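PDB 2XZI: extracellular sialidase/neuraminidase, putative from Aspergillus fumigatus, which probably acts as a secreted exo-sialidase that hydrolyses terminal sialic acid glycosides, favouring Kdn, the deaminated neuraminic acid. Local coordinates for residues A[143-155]-A[169-183]. Residues are numbered along the deposited sequence; the frame is centred on the assembly and turned at random.
With KDM (deamino-alpha-neuraminic acid), chain C.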
# COMPACT_ATOMS: atom_id res chain seq x y z
N ILE A 143 -4.47 15.31 -16.86
CA ILE A 143 -3.17 14.69 -17.00
C ILE A 143 -2.97 14.28 -18.47
O ILE A 143 -3.86 13.68 -19.08
CB ILE A 143 -3.05 13.47 -16.05
CG1 ILE A 143 -2.91 13.94 -14.59
CG2 ILE A 143 -1.88 12.57 -16.43
CD1 ILE A 143 -1.56 14.43 -14.19
N ASP A 144 -1.83 14.66 -19.03
CA ASP A 144 -1.57 14.41 -20.45
C ASP A 144 -0.15 13.89 -20.65
O ASP A 144 0.54 13.58 -19.68
CB ASP A 144 -1.87 15.67 -21.29
CG ASP A 144 -0.97 16.85 -20.94
OD1 ASP A 144 0.19 16.67 -20.52
OD2 ASP A 144 -1.44 18.01 -21.11
N SER A 145 0.31 13.77 -21.89
CA SER A 145 1.58 13.14 -22.15
C SER A 145 2.77 14.10 -22.16
O SER A 145 3.89 13.71 -22.47
CB SER A 145 1.51 12.34 -23.45
OG SER A 145 1.50 13.24 -24.56
N THR A 146 2.54 15.37 -21.82
CA THR A 146 3.63 16.35 -21.78
C THR A 146 4.44 16.14 -20.52
O THR A 146 3.97 15.51 -19.56
CB THR A 146 3.11 17.80 -21.78
OG1 THR A 146 2.45 18.07 -20.53
CG2 THR A 146 2.15 18.05 -22.96
N TRP A 147 5.66 16.66 -20.50
CA TRP A 147 6.54 16.53 -19.34
C TRP A 147 5.91 17.16 -18.10
O TRP A 147 5.94 16.59 -17.01
CB TRP A 147 7.90 17.15 -19.63
CG TRP A 147 8.91 16.99 -18.53
CD1 TRP A 147 9.48 17.99 -17.79
CD2 TRP A 147 9.47 15.76 -18.06
NE1 TRP A 147 10.36 17.46 -16.89
CE2 TRP A 147 10.38 16.10 -17.03
CE3 TRP A 147 9.30 14.42 -18.40
CZ2 TRP A 147 11.12 15.13 -16.34
CZ3 TRP A 147 10.03 13.45 -17.71
CH2 TRP A 147 10.93 13.82 -16.69
N GLU A 148 5.29 18.32 -18.27
CA GLU A 148 4.67 19.04 -17.16
C GLU A 148 3.35 18.42 -16.70
O GLU A 148 3.01 18.48 -15.51
CB GLU A 148 4.44 20.51 -17.56
CG GLU A 148 5.70 21.26 -18.00
CD GLU A 148 6.16 20.94 -19.43
OE1 GLU A 148 5.37 20.39 -20.25
OE2 GLU A 148 7.34 21.25 -19.75
N GLY A 149 2.62 17.80 -17.63
CA GLY A 149 1.28 17.30 -17.35
C GLY A 149 1.12 15.81 -17.12
O GLY A 149 0.01 15.34 -16.87
N ARG A 150 2.21 15.05 -17.20
CA ARG A 150 2.14 13.58 -17.06
C ARG A 150 2.41 13.18 -15.63
O ARG A 150 2.91 13.97 -14.84
CB ARG A 150 3.13 12.86 -17.98
CG ARG A 150 4.61 13.06 -17.65
CD ARG A 150 5.53 12.43 -18.68
NE ARG A 150 5.38 10.97 -18.73
CZ ARG A 150 6.24 10.11 -19.29
NH1 ARG A 150 7.36 10.53 -19.86
NH2 ARG A 150 5.99 8.82 -19.24
N ARG A 151 2.05 11.94 -15.31
CA ARG A 151 2.44 11.36 -14.03
C ARG A 151 3.90 10.92 -14.09
O ARG A 151 4.33 10.22 -15.02
CB ARG A 151 1.50 10.21 -13.67
CG ARG A 151 0.10 10.70 -13.33
CD ARG A 151 -0.05 10.91 -11.83
NE ARG A 151 -0.20 9.62 -11.16
CZ ARG A 151 -0.39 9.45 -9.86
NH1 ARG A 151 -0.38 10.50 -9.04
NH2 ARG A 151 -0.56 8.23 -9.38
N HIS A 152 4.67 11.35 -13.09
CA HIS A 152 6.10 11.00 -12.97
C HIS A 152 6.28 9.89 -11.96
O HIS A 152 5.40 9.65 -11.15
CB HIS A 152 6.93 12.22 -12.53
CG HIS A 152 7.03 13.28 -13.58
ND1 HIS A 152 8.25 13.78 -14.00
CD2 HIS A 152 6.09 13.93 -14.30
CE1 HIS A 152 8.05 14.68 -14.94
NE2 HIS A 152 6.75 14.80 -15.14
N LEU A 153 7.42 9.22 -12.05
CA LEU A 153 7.82 8.16 -11.14
C LEU A 153 9.11 8.60 -10.48
O LEU A 153 10.11 8.88 -11.16
CB LEU A 153 8.04 6.85 -11.90
CG LEU A 153 8.51 5.67 -11.03
CD1 LEU A 153 7.33 5.13 -10.26
CD2 LEU A 153 9.09 4.59 -11.87
N TYR A 154 9.06 8.70 -9.16
CA TYR A 154 10.18 9.13 -8.34
C TYR A 154 10.68 8.02 -7.43
O TYR A 154 9.93 7.12 -7.06
CB TYR A 154 9.74 10.31 -7.50
CG TYR A 154 9.86 11.65 -8.20
CD1 TYR A 154 8.82 12.17 -8.98
CD2 TYR A 154 11.02 12.41 -8.05
CE1 TYR A 154 8.94 13.43 -9.58
CE2 TYR A 154 11.13 13.67 -8.66
CZ TYR A 154 10.11 14.16 -9.43
OH TYR A 154 10.24 15.41 -10.02
N LEU A 155 11.95 8.12 -7.06
CA LEU A 155 12.54 7.19 -6.10
C LEU A 155 13.31 7.94 -5.03
O LEU A 155 14.17 8.77 -5.34
CB LEU A 155 13.47 6.20 -6.81
CG LEU A 155 14.18 5.18 -5.92
CD1 LEU A 155 13.19 4.19 -5.26
CD2 LEU A 155 15.25 4.42 -6.72
N VAL A 169 14.43 11.30 -6.65
CA VAL A 169 15.01 11.38 -7.98
C VAL A 169 13.97 10.95 -9.02
O VAL A 169 13.28 9.94 -8.85
CB VAL A 169 16.26 10.50 -8.13
CG1 VAL A 169 16.84 10.62 -9.56
CG2 VAL A 169 17.31 10.91 -7.10
N ASP A 170 13.87 11.71 -10.10
CA ASP A 170 12.86 11.47 -11.13
C ASP A 170 13.36 10.39 -12.10
O ASP A 170 14.35 10.58 -12.81
CB ASP A 170 12.51 12.79 -11.84
CG ASP A 170 11.32 12.67 -12.77
OD1 ASP A 170 11.02 11.55 -13.20
OD2 ASP A 170 10.68 13.70 -13.06
N LEU A 171 12.69 9.24 -12.09
CA LEU A 171 13.08 8.10 -12.90
C LEU A 171 12.12 7.85 -14.05
O LEU A 171 12.19 6.80 -14.70
CB LEU A 171 13.27 6.84 -12.06
CG LEU A 171 14.43 6.86 -11.04
CD1 LEU A 171 14.65 5.49 -10.42
CD2 LEU A 171 15.73 7.35 -11.69
N THR A 172 11.26 8.83 -14.34
CA THR A 172 10.21 8.71 -15.36
C THR A 172 10.76 8.29 -16.71
O THR A 172 10.23 7.37 -17.34
CB THR A 172 9.44 10.02 -15.51
OG1 THR A 172 8.91 10.39 -14.24
CG2 THR A 172 8.25 9.89 -16.47
N LYS A 173 11.82 8.96 -17.16
CA LYS A 173 12.35 8.68 -18.50
C LYS A 173 12.96 7.29 -18.60
O LYS A 173 13.01 6.73 -19.69
CB LYS A 173 13.37 9.75 -18.91
CG LYS A 173 12.79 11.12 -19.06
CD LYS A 173 11.87 11.22 -20.28
CE LYS A 173 12.63 10.93 -21.57
NZ LYS A 173 11.93 11.55 -22.73
N GLU A 174 13.39 6.75 -17.47
CA GLU A 174 14.04 5.46 -17.41
C GLU A 174 13.04 4.30 -17.22
O GLU A 174 13.21 3.21 -17.78
CB GLU A 174 15.07 5.46 -16.27
CG GLU A 174 16.32 6.34 -16.52
CD GLU A 174 16.08 7.86 -16.43
OE1 GLU A 174 15.17 8.32 -15.69
OE2 GLU A 174 16.83 8.61 -17.09
N LEU A 175 11.99 4.55 -16.43
CA LEU A 175 11.15 3.45 -15.94
C LEU A 175 9.66 3.59 -16.24
O LEU A 175 8.87 2.73 -15.84
CB LEU A 175 11.34 3.26 -14.42
CG LEU A 175 12.76 2.91 -13.97
CD1 LEU A 175 12.87 2.89 -12.46
CD2 LEU A 175 13.24 1.58 -14.55
N THR A 176 9.29 4.67 -16.93
CA THR A 176 7.92 4.80 -17.44
C THR A 176 7.98 4.82 -18.96
O THR A 176 8.80 5.53 -19.54
CB THR A 176 7.23 6.07 -16.91
OG1 THR A 176 7.39 6.12 -15.48
CG2 THR A 176 5.72 6.07 -17.25
N PRO A 177 7.11 4.03 -19.62
CA PRO A 177 7.19 4.09 -21.09
C PRO A 177 6.90 5.48 -21.64
O PRO A 177 6.11 6.25 -21.06
CB PRO A 177 6.10 3.11 -21.54
CG PRO A 177 5.98 2.13 -20.37
CD PRO A 177 6.20 2.97 -19.15
N ASP A 178 7.55 5.79 -22.76
CA ASP A 178 7.36 7.07 -23.43
C ASP A 178 5.93 7.24 -23.95
O ASP A 178 5.27 6.27 -24.34
CB ASP A 178 8.36 7.25 -24.58
CG ASP A 178 9.80 7.42 -24.11
OD1 ASP A 178 10.05 7.80 -22.94
OD2 ASP A 178 10.71 7.21 -24.94
N GLY A 179 5.44 8.47 -23.93
CA GLY A 179 4.09 8.75 -24.41
C GLY A 179 3.00 8.53 -23.38
O GLY A 179 1.83 8.77 -23.67
N TRP A 180 3.36 8.05 -22.19
CA TRP A 180 2.36 7.85 -21.15
C TRP A 180 1.90 9.17 -20.53
O TRP A 180 2.66 10.14 -20.46
CB TRP A 180 2.90 6.90 -20.07
CG TRP A 180 2.79 5.42 -20.43
CD1 TRP A 180 2.83 4.85 -21.69
CD2 TRP A 180 2.62 4.34 -19.52
NE1 TRP A 180 2.69 3.48 -21.60
CE2 TRP A 180 2.55 3.14 -20.28
CE3 TRP A 180 2.50 4.26 -18.12
CZ2 TRP A 180 2.39 1.89 -19.68
CZ3 TRP A 180 2.34 3.01 -17.53
CH2 TRP A 180 2.29 1.84 -18.31
N ALA A 181 0.65 9.17 -20.08
CA ALA A 181 0.07 10.30 -19.37
C ALA A 181 -0.16 9.85 -17.93
O ALA A 181 0.72 10.02 -17.09
CB ALA A 181 -1.22 10.75 -20.04
N TRP A 182 -1.29 9.21 -17.65
CA TRP A 182 -1.49 8.63 -16.32
C TRP A 182 -0.46 7.54 -16.07
O TRP A 182 0.01 6.86 -17.00
CB TRP A 182 -2.91 8.08 -16.13
CG TRP A 182 -3.17 7.65 -14.71
CD1 TRP A 182 -3.27 6.37 -14.25
CD2 TRP A 182 -3.35 8.51 -13.57
NE1 TRP A 182 -3.50 6.37 -12.89
CE2 TRP A 182 -3.54 7.67 -12.45
CE3 TRP A 182 -3.36 9.91 -13.39
CZ2 TRP A 182 -3.76 8.19 -11.16
CZ3 TRP A 182 -3.57 10.42 -12.11
CH2 TRP A 182 -3.77 9.56 -11.02
N ASP A 183 -0.08 7.40 -14.80
CA ASP A 183 0.78 6.31 -14.34
C ASP A 183 0.50 6.10 -12.86
O ASP A 183 -0.12 6.95 -12.20
CB ASP A 183 2.28 6.62 -14.53
CG ASP A 183 3.17 5.41 -14.25
OD1 ASP A 183 2.68 4.26 -14.42
OD2 ASP A 183 4.34 5.63 -13.85
C2 KDM C . -8.50 6.18 -6.24
C1 KDM C . -9.54 5.33 -5.53
C3 KDM C . -7.41 6.65 -5.25
C4 KDM C . -6.03 6.91 -5.93
C5 KDM C . -6.08 7.03 -7.46
C6 KDM C . -6.75 5.76 -8.05
C7 KDM C . -7.06 5.88 -9.55
C8 KDM C . -7.54 4.52 -10.10
C9 KDM C . -7.90 4.64 -11.57
O5 KDM C . -4.76 7.26 -8.01
O1A KDM C . -9.66 5.45 -4.28
O1B KDM C . -10.20 4.56 -6.26
O4 KDM C . -5.51 8.13 -5.40
O6 KDM C . -7.99 5.40 -7.36
O7 KDM C . -8.08 6.86 -9.73
O8 KDM C . -6.51 3.53 -9.99
O9 KDM C . -6.70 4.93 -12.30
O2 KDM C . -9.23 7.31 -6.74
O HOH W 1 4.67 11.14 -22.11
O HOH W 2 3.49 9.18 -17.39
O HOH W 3 9.04 8.21 -20.36
O HOH W 4 5.67 7.87 -14.33
O HOH W 5 4.00 7.15 -11.38
O HOH W 6 12.11 16.00 -12.85
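R151 and W182 stack beside the Kdn pocket of this sialidase beta-propeller, where the outer hairpin of one blade (strands 152-158 and 169-170) opens into loops. Following R151 outward, CB packs near the backbone N of D183 and CG touches W182 CE3. Bends at chi2 (-93°) and chi3 lay the chain alongside the indole, over its face, with CD above the six-membered ring in a CH-pi contact. The guanidinium settles flat on the indole, planes 5° apart. CZ lies 4.0 Å from the centroid of the six-membered ring, a cation-pi stack. NE and NH2 both donate, near the guanidinium plane, to D183 O (2.9 Å from NE); N122 takes NH1 and N104 is a further acceptor for NH2, which together fix the group's rotation. One ring face thus sits against the arginine, while the indole edge reaches the ligand, W182 CZ2 lying 3.4 Å from KDM O5.

Nearer the hairpin, H152 ND1 donates to D170 OD2 at 2.6 Å on the syn side, and NE2 donates to W147 O, so both ring nitrogens are engaged. The other oxygen of D170, OD1, accepts from T172 N and OG1, the former closing an Asx turn at the start of helix 172-175. T172 OG1 in turn accepts from L153 N at 2.9 Å. The methyl of T172, CG2, sits over the centre of the R150 guanidinium, with water 1 on the opposite face; R150 NH2 gives P177 O a weak bond, at 3.2 Å with an N-H...O angle of 128°.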